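Local coordinates for protein elongation factor G (Thermus thermophilus, PDB 2DY1) that binds GTP with magnesium and is probably a translational GTPase acting in the elongation, or translocation, step of protein synthesis, at residues A[24-27]-A[28-32]; A[39-42]-A[43-46]; A[48-52]-A[53-57]. All coordinates share one frame; numbering follows the deposited sequence.

Contact 1: residues A[24-27]-A[28-32]; sequences TLTE and ALLYK. With GTP (guanosine-5'-triphosphate), chain C.
From T24 to Y31 the chain runs as regular alpha helix, part of helix 22-32 that follows the P-loop of the GTP-binding domain. Four i to i+4 backbone bonds join the two halves: the amides of A28, L29, L30 and Y31 donate to the carbonyls of T24, L25, T26 and E27, with A28 N 3.0 Å from T24 O. At the nucleotide, T24 grips one oxygen of the alpha phosphate twice, through its backbone N at 2.8 Å from GTP O1A and through OG1 at 2.7 Å from GTP O1A. With chi1 at -63°, OG1 stands beside the backbone N, which lets both donors converge on O1A. The apolar contacts are looser. L25 CG lies 4.3 Å from L29 CD1, and T26 and L30 run side by side. L25 packs on L264 of helix 261-271, L29 on that helix and on strands 65-71 and 74-80, L30 on strand 65-71, and T26 on both strands, branched leucines suiting this interior. E27 is buried too, but toward the loop, where K36 (a salt bridge), G40 N and T48 N satisfy its carboxylate. The bend at its chi2 brings OE1 to 4.0 Å from L30 CD1.

Contact 2: residues A[39-42]-A[43-46]; sequences RGRV and EEGT. With GTP (guanosine-5'-triphosphate), chain C.
R41 and E43 lie side by side and point the same way, but their flat ends are turned nearly square, the guanidinium and carboxylate planes 82° apart. Chi1 of 67° puts E43 CG between the backbone N and the carbonyl carbon, and a bend at chi2 brings the carboxylate back over R41 CB, 3.5 Å from E43 CD. E43 OE2 stands at the guanidinium edge, 4.0 Å from R41 NE, beyond salt-bridge range. E44 runs alongside R41 as well, its OE1 3.6 Å from R41 CD; a long cationic side chain suits a place beside two acids. Cutting R41 back to an alanine would keep CB under E43 but would probably take CD from beside E44 OE1 and the guanidinium charge from near both carboxylates. Beneath these side chains the backbone makes a short 3-10 turn at 43-44. T46 places OG1 between its own N and carbonyl carbon (chi1 46°), where it accepts a nearly straight bond from R41 N at 2.9 Å. R41 O takes the amides of E44 and T46 from opposite faces of its plane, and G45, with its positive phi, suits the bend. V42 CG2 lies 3.3 Å from GTP O2A, setting the loop against the nucleotide, consistent with switch 1 of translational GTPases. The turn lies between helices 22-32 and 53-57, with V42 packed on T23 and T24 and R39 on E27 and Y31 of the first helix.

Contact 3: residues A[48-52]-A[53-57]; sequences TTDYT and PEAKL
An N-cap opens helix 53-57: T52 stands just before the first turn, and its OG1 accepts from A55 N at 3.2 Å. The hydroxyl reaches that amide because chi1 of 63° sets OG1 between the backbone N and the carbonyl carbon. T52 O meanwhile receives K56 N nearly in line with its C=O bond, also at 3.2 Å, so side chain and backbone of one residue engage two successive amides of the opening turn. A short hydroxyl suits the cap, and P53, which has no amide hydrogen to satisfy, suits the first turn. E54, bent at chi2, brings OE1 back to 3.5 Å from T52 CB, and a water 2.8 Å from E54 OE1 joins it to T52 OG1. The small A55 methyl, which also touches T52 OG1, lets D50 come close, the two CB atoms 3.9 Å apart. A second water donates to D50 OD2 at 2.7 Å and also to A55 O. D50 is the centre of an inverse gamma turn, and its OD1 is hydrogen-bonded to T61 OG1; since T61 is a magnesium ligand, D50 belongs to the second shell of the metal. K56 lays its methylenes over the preceding carbonyls, with CG 3.4 Å from D50 O. The loop before the cap rests on helix 22-32 through T48, T49 and D50, while P53, E54 and L57 pack against helix 430-442.

The three contacts come in series along the GTP-binding domain: helix 22-32 carries contact 1, the loop after it contact 2, and the end of that loop with helix 53-57 contact 3. Their centres lie about 11 Å apart between contacts 1 and 2, about 10 Å between 2 and 3, and about 16 Å between 1 and 3. E27 of contact 1 joins all three, with OE2 2.7 Å from G40 N and OE1 2.8 Å from T48 N, both probable hydrogen bonds. Contacts 1 and 2 both touch GTP, while contact 3 lies near the magnesium. One glutamate thus appears to tie the helix to two points of the loop that folds around the nucleotide, consistent with the switch 1 region of translational GTPases.

Contact 1: residues A[24-27]-A[28-32]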
loop_
_atom_site.group_PDB
_atom_site.type_symbol
_atom_site.label_atom_id
_atom_site.label_comp_id
_atom_site.label_asym_id
_atom_site.label_seq_id
_atom_site.Cartn_x
_atom_site.Cartn_y
_atom_site.Cartn_z
ATOM N N THR A 24 1.786 -14.312 16.412
ATOM C CA THR A 24 1.955 -15.146 17.589
ATOM C C THR A 24 0.623 -15.253 18.366
ATOM O O THR A 24 0.271 -16.309 18.902
ATOM C CB THR A 24 3.081 -14.560 18.453
ATOM O OG1 THR A 24 4.307 -14.601 17.700
ATOM C CG2 THR A 24 3.271 -15.373 19.726
ATOM N N LEU A 25 -0.122 -14.153 18.398
ATOM C CA LEU A 25 -1.415 -14.168 19.059
ATOM C C LEU A 25 -2.380 -15.046 18.253
ATOM O O LEU A 25 -3.166 -15.823 18.806
ATOM C CB LEU A 25 -1.954 -12.741 19.143
ATOM C CG LEU A 25 -3.193 -12.505 19.989
ATOM C CD1 LEU A 25 -2.943 -12.960 21.438
ATOM C CD2 LEU A 25 -3.503 -11.006 19.942
ATOM N N THR A 26 -2.305 -14.915 16.932
ATOM C CA THR A 26 -3.172 -15.694 16.039
ATOM C C THR A 26 -2.913 -17.184 16.250
ATOM O O THR A 26 -3.844 -17.984 16.352
ATOM C CB THR A 26 -2.909 -15.289 14.567
ATOM O OG1 THR A 26 -3.217 -13.894 14.403
ATOM C CG2 THR A 26 -3.773 -16.115 13.605
ATOM N N GLU A 27 -1.630 -17.561 16.298
ATOM C CA GLU A 27 -1.245 -18.953 16.556
ATOM C C GLU A 27 -1.817 -19.443 17.885
ATOM O O GLU A 27 -2.328 -20.549 17.977
ATOM C CB GLU A 27 0.280 -19.097 16.635
ATOM C CG GLU A 27 1.015 -19.398 15.345
ATOM C CD GLU A 27 0.459 -20.609 14.608
ATOM O OE1 GLU A 27 -0.227 -20.351 13.626
ATOM O OE2 GLU A 27 0.692 -21.777 14.999
ATOM N N ALA A 28 -1.723 -18.608 18.919
ATOM C CA ALA A 28 -2.230 -18.981 20.240
ATOM C C ALA A 28 -3.742 -19.186 20.209
ATOM O O ALA A 28 -4.252 -20.111 20.835
ATOM C CB ALA A 28 -1.849 -17.901 21.290
ATOM N N LEU A 29 -4.449 -18.328 19.480
ATOM C CA LEU A 29 -5.901 -18.466 19.361
ATOM C C LEU A 29 -6.252 -19.759 18.602
ATOM O O LEU A 29 -7.200 -20.493 18.978
ATOM C CB LEU A 29 -6.473 -17.236 18.645
ATOM C CG LEU A 29 -6.535 -15.963 19.494
ATOM C CD1 LEU A 29 -6.604 -14.725 18.630
ATOM C CD2 LEU A 29 -7.756 -16.065 20.428
ATOM N N LEU A 30 -5.501 -20.074 17.543
ATOM C CA LEU A 30 -5.778 -21.308 16.791
ATOM C C LEU A 30 -5.523 -22.538 17.679
ATOM O O LEU A 30 -6.314 -23.502 17.695
ATOM C CB LEU A 30 -4.892 -21.378 15.536
ATOM C CG LEU A 30 -5.291 -20.384 14.437
ATOM C CD1 LEU A 30 -4.188 -20.256 13.386
ATOM C CD2 LEU A 30 -6.593 -20.867 13.777
ATOM N N TYR A 31 -4.441 -22.493 18.447
ATOM C CA TYR A 31 -4.124 -23.600 19.337
ATOM C C TYR A 31 -5.130 -23.733 20.481
ATOM O O TYR A 31 -5.681 -24.824 20.706
ATOM C CB TYR A 31 -2.707 -23.443 19.922
ATOM C CG TYR A 31 -2.416 -24.418 21.047
ATOM C CD1 TYR A 31 -2.285 -23.969 22.360
ATOM C CD2 TYR A 31 -2.345 -25.789 20.807
ATOM C CE1 TYR A 31 -2.097 -24.865 23.410
ATOM C CE2 TYR A 31 -2.156 -26.694 21.854
ATOM C CZ TYR A 31 -2.035 -26.226 23.143
ATOM O OH TYR A 31 -1.856 -27.127 24.168
ATOM N N LYS A 32 -5.423 -22.620 21.162
ATOM C CA LYS A 32 -6.320 -22.687 22.311
ATOM C C LYS A 32 -7.751 -23.075 21.988
ATOM O O LYS A 32 -8.426 -23.652 22.840
ATOM C CB LYS A 32 -6.300 -21.368 23.091
ATOM C CG LYS A 32 -5.012 -21.115 23.870
ATOM C CD LYS A 32 -4.786 -22.176 24.931
ATOM C CE LYS A 32 -4.965 -21.614 26.323
ATOM N NZ LYS A 32 -4.940 -22.696 27.347
HETATM P PG GTP C . 4.663 -8.744 11.530
HETATM O O1G GTP C . 6.142 -8.765 10.901
HETATM O O2G GTP C . 3.765 -9.855 10.799
HETATM O O3G GTP C . 4.037 -7.403 11.494
HETATM O O3B GTP C . 4.932 -9.246 13.037
HETATM P PB GTP C . 3.799 -9.777 14.042
HETATM O O1B GTP C . 3.067 -8.612 14.590
HETATM O O2B GTP C . 3.005 -10.842 13.383
HETATM O O3A GTP C . 4.686 -10.339 15.255
HETATM P PA GTP C . 5.138 -11.870 15.407
HETATM O O1A GTP C . 3.990 -12.664 15.897
HETATM O O2A GTP C . 5.814 -12.295 14.159
HETATM O "O5'" GTP C . 6.215 -11.800 16.598
HETATM C "C5'" GTP C . 7.499 -11.237 16.327
HETATM C "C4'" GTP C . 8.471 -11.599 17.448
HETATM O "O4'" GTP C . 7.844 -11.200 18.678
HETATM C "C3'" GTP C . 8.643 -13.118 17.519
HETATM O "O3'" GTP C . 9.955 -13.418 18.002
HETATM C "C2'" GTP C . 7.593 -13.526 18.551
HETATM O "O2'" GTP C . 8.018 -14.721 19.213
HETATM C "C1'" GTP C . 7.746 -12.357 19.523
HETATM N N9 GTP C . 6.584 -12.199 20.427
HETATM C C8 GTP C . 5.310 -12.089 20.054
HETATM N N7 GTP C . 4.555 -11.823 21.118
HETATM C C5 GTP C . 5.351 -11.770 22.182
HETATM C C6 GTP C . 5.132 -11.535 23.535
HETATM O O6 GTP C . 4.014 -11.266 23.973
HETATM N N1 GTP C . 6.228 -11.572 24.407
HETATM C C2 GTP C . 7.509 -11.836 23.908
HETATM N N2 GTP C . 8.553 -11.869 24.732
HETATM N N3 GTP C . 7.682 -12.052 22.595
HETATM C C4 GTP C . 6.647 -12.022 21.744
#

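Contact 2: residues A[39-42]-A[43-46]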
loop_
_atom_site.group_PDB
_atom_site.type_symbol
_atom_site.label_atom_id
_atom_site.label_comp_id
_atom_site.label_asym_id
_atom_site.label_seq_id
_atom_site.Cartn_x
_atom_site.Cartn_y
_atom_site.Cartn_z
ATOM N N ARG A 39 0.909 -24.959 18.999
ATOM C CA ARG A 39 1.115 -23.573 18.647
ATOM C C ARG A 39 2.434 -23.540 17.884
ATOM O O ARG A 39 3.470 -23.957 18.419
ATOM C CB ARG A 39 1.252 -22.702 19.899
ATOM C CG ARG A 39 1.274 -21.175 19.629
ATOM C CD ARG A 39 1.696 -20.402 20.838
ATOM N NE ARG A 39 3.072 -19.907 20.787
ATOM C CZ ARG A 39 3.952 -19.917 21.775
ATOM N NH1 ARG A 39 3.615 -20.444 22.927
ATOM N NH2 ARG A 39 5.155 -19.413 21.581
ATOM N N GLY A 40 2.392 -23.078 16.636
ATOM C CA GLY A 40 3.610 -22.961 15.857
ATOM C C GLY A 40 4.325 -21.701 16.320
ATOM O O GLY A 40 3.816 -20.969 17.164
ATOM N N ARG A 41 5.490 -21.425 15.744
ATOM C CA ARG A 41 6.307 -20.285 16.112
ATOM C C ARG A 41 6.863 -19.585 14.889
ATOM O O ARG A 41 7.338 -20.230 13.955
ATOM C CB ARG A 41 7.465 -20.767 17.006
ATOM C CG ARG A 41 6.932 -21.458 18.254
ATOM C CD ARG A 41 7.982 -22.034 19.197
ATOM N NE ARG A 41 7.572 -21.834 20.585
ATOM C CZ ARG A 41 6.498 -22.391 21.153
ATOM N NH1 ARG A 41 6.216 -22.122 22.416
ATOM N NH2 ARG A 41 5.743 -23.277 20.505
ATOM N N VAL A 42 6.821 -18.263 14.890
ATOM C CA VAL A 42 7.339 -17.487 13.765
ATOM C C VAL A 42 8.825 -17.797 13.547
ATOM O O VAL A 42 9.265 -17.984 12.416
ATOM C CB VAL A 42 7.166 -15.976 14.019
ATOM C CG1 VAL A 42 7.970 -15.168 13.009
ATOM C CG2 VAL A 42 5.689 -15.607 13.931
ATOM N N GLU A 43 9.585 -17.867 14.640
ATOM C CA GLU A 43 11.017 -18.136 14.555
ATOM C C GLU A 43 11.352 -19.532 14.008
ATOM O O GLU A 43 12.513 -19.803 13.669
ATOM C CB GLU A 43 11.656 -17.943 15.942
ATOM C CG GLU A 43 11.193 -18.979 16.952
ATOM C CD GLU A 43 10.042 -18.528 17.850
ATOM O OE1 GLU A 43 9.180 -17.713 17.417
ATOM O OE2 GLU A 43 10.001 -19.024 19.006
ATOM N N GLU A 44 10.361 -20.423 13.921
ATOM C CA GLU A 44 10.585 -21.768 13.377
ATOM C C GLU A 44 9.853 -22.000 12.049
ATOM O O GLU A 44 9.917 -23.082 11.489
ATOM C CB GLU A 44 10.157 -22.839 14.387
ATOM C CG GLU A 44 10.955 -22.755 15.683
ATOM C CD GLU A 44 10.564 -23.805 16.714
ATOM O OE1 GLU A 44 10.927 -23.621 17.894
ATOM O OE2 GLU A 44 9.917 -24.810 16.359
ATOM N N GLY A 45 9.162 -20.969 11.559
ATOM C CA GLY A 45 8.426 -21.071 10.306
ATOM C C GLY A 45 7.229 -21.998 10.342
ATOM O O GLY A 45 6.756 -22.460 9.289
ATOM N N THR A 46 6.688 -22.233 11.538
ATOM C CA THR A 46 5.582 -23.165 11.697
ATOM C C THR A 46 4.200 -22.563 11.985
ATOM O O THR A 46 3.330 -23.272 12.470
ATOM C CB THR A 46 5.892 -24.160 12.806
ATOM O OG1 THR A 46 6.407 -23.445 13.933
ATOM C CG2 THR A 46 6.991 -25.162 12.352
HETATM P PG GTP C . 4.663 -8.744 11.530
HETATM O O1G GTP C . 6.142 -8.765 10.901
HETATM O O2G GTP C . 3.765 -9.855 10.799
HETATM O O3G GTP C . 4.037 -7.403 11.494
HETATM O O3B GTP C . 4.932 -9.246 13.037
HETATM P PB GTP C . 3.799 -9.777 14.042
HETATM O O1B GTP C . 3.067 -8.612 14.590
HETATM O O2B GTP C . 3.005 -10.842 13.383
HETATM O O3A GTP C . 4.686 -10.339 15.255
HETATM P PA GTP C . 5.138 -11.870 15.407
HETATM O O1A GTP C . 3.990 -12.664 15.897
HETATM O O2A GTP C . 5.814 -12.295 14.159
HETATM O "O5'" GTP C . 6.215 -11.800 16.598
HETATM C "C5'" GTP C . 7.499 -11.237 16.327
HETATM C "C4'" GTP C . 8.471 -11.599 17.448
HETATM O "O4'" GTP C . 7.844 -11.200 18.678
HETATM C "C3'" GTP C . 8.643 -13.118 17.519
HETATM O "O3'" GTP C . 9.955 -13.418 18.002
HETATM C "C2'" GTP C . 7.593 -13.526 18.551
HETATM O "O2'" GTP C . 8.018 -14.721 19.213
HETATM C "C1'" GTP C . 7.746 -12.357 19.523
HETATM N N9 GTP C . 6.584 -12.199 20.427
HETATM C C8 GTP C . 5.310 -12.089 20.054
HETATM N N7 GTP C . 4.555 -11.823 21.118
HETATM C C5 GTP C . 5.351 -11.770 22.182
HETATM C C6 GTP C . 5.132 -11.535 23.535
HETATM O O6 GTP C . 4.014 -11.266 23.973
HETATM N N1 GTP C . 6.228 -11.572 24.407
HETATM C C2 GTP C . 7.509 -11.836 23.908
HETATM N N2 GTP C . 8.553 -11.869 24.732
HETATM N N3 GTP C . 7.682 -12.052 22.595
HETATM C C4 GTP C . 6.647 -12.022 21.744
#

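Contact 3: residues A[48-52]-A[53-57]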
loop_
_atom_site.group_PDB
_atom_site.type_symbol
_atom_site.label_atom_id
_atom_site.label_comp_id
_atom_site.label_asym_id
_atom_site.label_seq_id
_atom_site.Cartn_x
_atom_site.Cartn_y
_atom_site.Cartn_z
ATOM N N THR A 48 0.492 -20.804 10.967
ATOM C CA THR A 48 -0.522 -20.923 9.927
ATOM C C THR A 48 -0.491 -19.729 8.975
ATOM O O THR A 48 -0.593 -19.906 7.758
ATOM C CB THR A 48 -1.913 -21.048 10.585
ATOM O OG1 THR A 48 -1.978 -22.296 11.282
ATOM C CG2 THR A 48 -3.048 -20.980 9.565
ATOM N N THR A 49 -0.363 -18.505 9.506
ATOM C CA THR A 49 -0.339 -17.316 8.658
ATOM C C THR A 49 0.851 -17.209 7.735
ATOM O O THR A 49 0.723 -17.001 6.537
ATOM C CB THR A 49 -0.333 -16.021 9.481
ATOM O OG1 THR A 49 -1.483 -16.011 10.316
ATOM C CG2 THR A 49 -0.347 -14.785 8.566
ATOM N N ASP A 50 2.034 -17.305 8.317
ATOM C CA ASP A 50 3.233 -17.151 7.541
ATOM C C ASP A 50 3.667 -18.457 6.882
ATOM O O ASP A 50 4.434 -19.236 7.451
ATOM C CB ASP A 50 4.331 -16.558 8.443
ATOM C CG ASP A 50 4.007 -15.121 8.914
ATOM O OD1 ASP A 50 3.084 -14.468 8.362
ATOM O OD2 ASP A 50 4.713 -14.608 9.819
ATOM N N TYR A 51 3.161 -18.695 5.676
ATOM C CA TYR A 51 3.482 -19.926 4.961
ATOM C C TYR A 51 4.179 -19.730 3.613
ATOM O O TYR A 51 4.790 -20.669 3.114
ATOM C CB TYR A 51 2.212 -20.776 4.779
ATOM C CG TYR A 51 1.222 -20.211 3.788
ATOM C CD1 TYR A 51 1.402 -20.388 2.408
ATOM C CD2 TYR A 51 0.123 -19.470 4.220
ATOM C CE1 TYR A 51 0.529 -19.855 1.481
ATOM C CE2 TYR A 51 -0.761 -18.921 3.293
ATOM C CZ TYR A 51 -0.567 -19.115 1.932
ATOM O OH TYR A 51 -1.480 -18.596 1.015
ATOM N N THR A 52 4.098 -18.546 3.002
ATOM C CA THR A 52 4.799 -18.374 1.725
ATOM C C THR A 52 6.298 -18.272 1.992
ATOM O O THR A 52 6.726 -17.953 3.108
ATOM C CB THR A 52 4.386 -17.094 0.978
ATOM O OG1 THR A 52 4.753 -15.950 1.760
ATOM C CG2 THR A 52 2.879 -17.099 0.699
ATOM N N PRO A 53 7.129 -18.572 0.987
ATOM C CA PRO A 53 8.572 -18.489 1.185
ATOM C C PRO A 53 9.033 -17.105 1.636
ATOM O O PRO A 53 9.965 -16.965 2.436
ATOM C CB PRO A 53 9.139 -18.832 -0.202
ATOM C CG PRO A 53 8.112 -19.752 -0.758
ATOM C CD PRO A 53 6.799 -19.083 -0.355
ATOM N N GLU A 54 8.365 -16.072 1.123
ATOM C CA GLU A 54 8.747 -14.713 1.437
ATOM C C GLU A 54 8.450 -14.394 2.897
ATOM O O GLU A 54 9.264 -13.777 3.583
ATOM C CB GLU A 54 7.997 -13.744 0.522
ATOM C CG GLU A 54 8.319 -13.916 -1.008
ATOM C CD GLU A 54 7.815 -15.232 -1.608
ATOM O OE1 GLU A 54 6.687 -15.679 -1.282
ATOM O OE2 GLU A 54 8.562 -15.840 -2.431
ATOM N N ALA A 55 7.280 -14.813 3.374
ATOM C CA ALA A 55 6.916 -14.562 4.775
ATOM C C ALA A 55 7.872 -15.232 5.740
ATOM O O ALA A 55 8.253 -14.647 6.749
ATOM C CB ALA A 55 5.481 -15.060 5.052
ATOM N N LYS A 56 8.259 -16.466 5.437
ATOM C CA LYS A 56 9.156 -17.193 6.310
ATOM C C LYS A 56 10.580 -16.661 6.231
ATOM O O LYS A 56 11.202 -16.426 7.262
ATOM C CB LYS A 56 9.084 -18.686 5.981
ATOM C CG LYS A 56 7.667 -19.262 6.249
ATOM C CD LYS A 56 7.454 -20.607 5.554
ATOM C CE LYS A 56 8.239 -21.714 6.195
ATOM N NZ LYS A 56 7.945 -23.000 5.512
ATOM N N LEU A 57 11.082 -16.418 5.022
ATOM C CA LEU A 57 12.451 -15.920 4.880
ATOM C C LEU A 57 12.642 -14.598 5.618
ATOM O O LEU A 57 13.633 -14.408 6.347
ATOM C CB LEU A 57 12.790 -15.732 3.398
ATOM C CG LEU A 57 14.197 -15.195 3.155
ATOM C CD1 LEU A 57 15.216 -16.243 3.618
ATOM C CD2 LEU A 57 14.367 -14.873 1.676
HETATM O O HOH W 1 7.323 -15.259 9.341
HETATM O O HOH W 2 4.504 -14.140 -0.508
#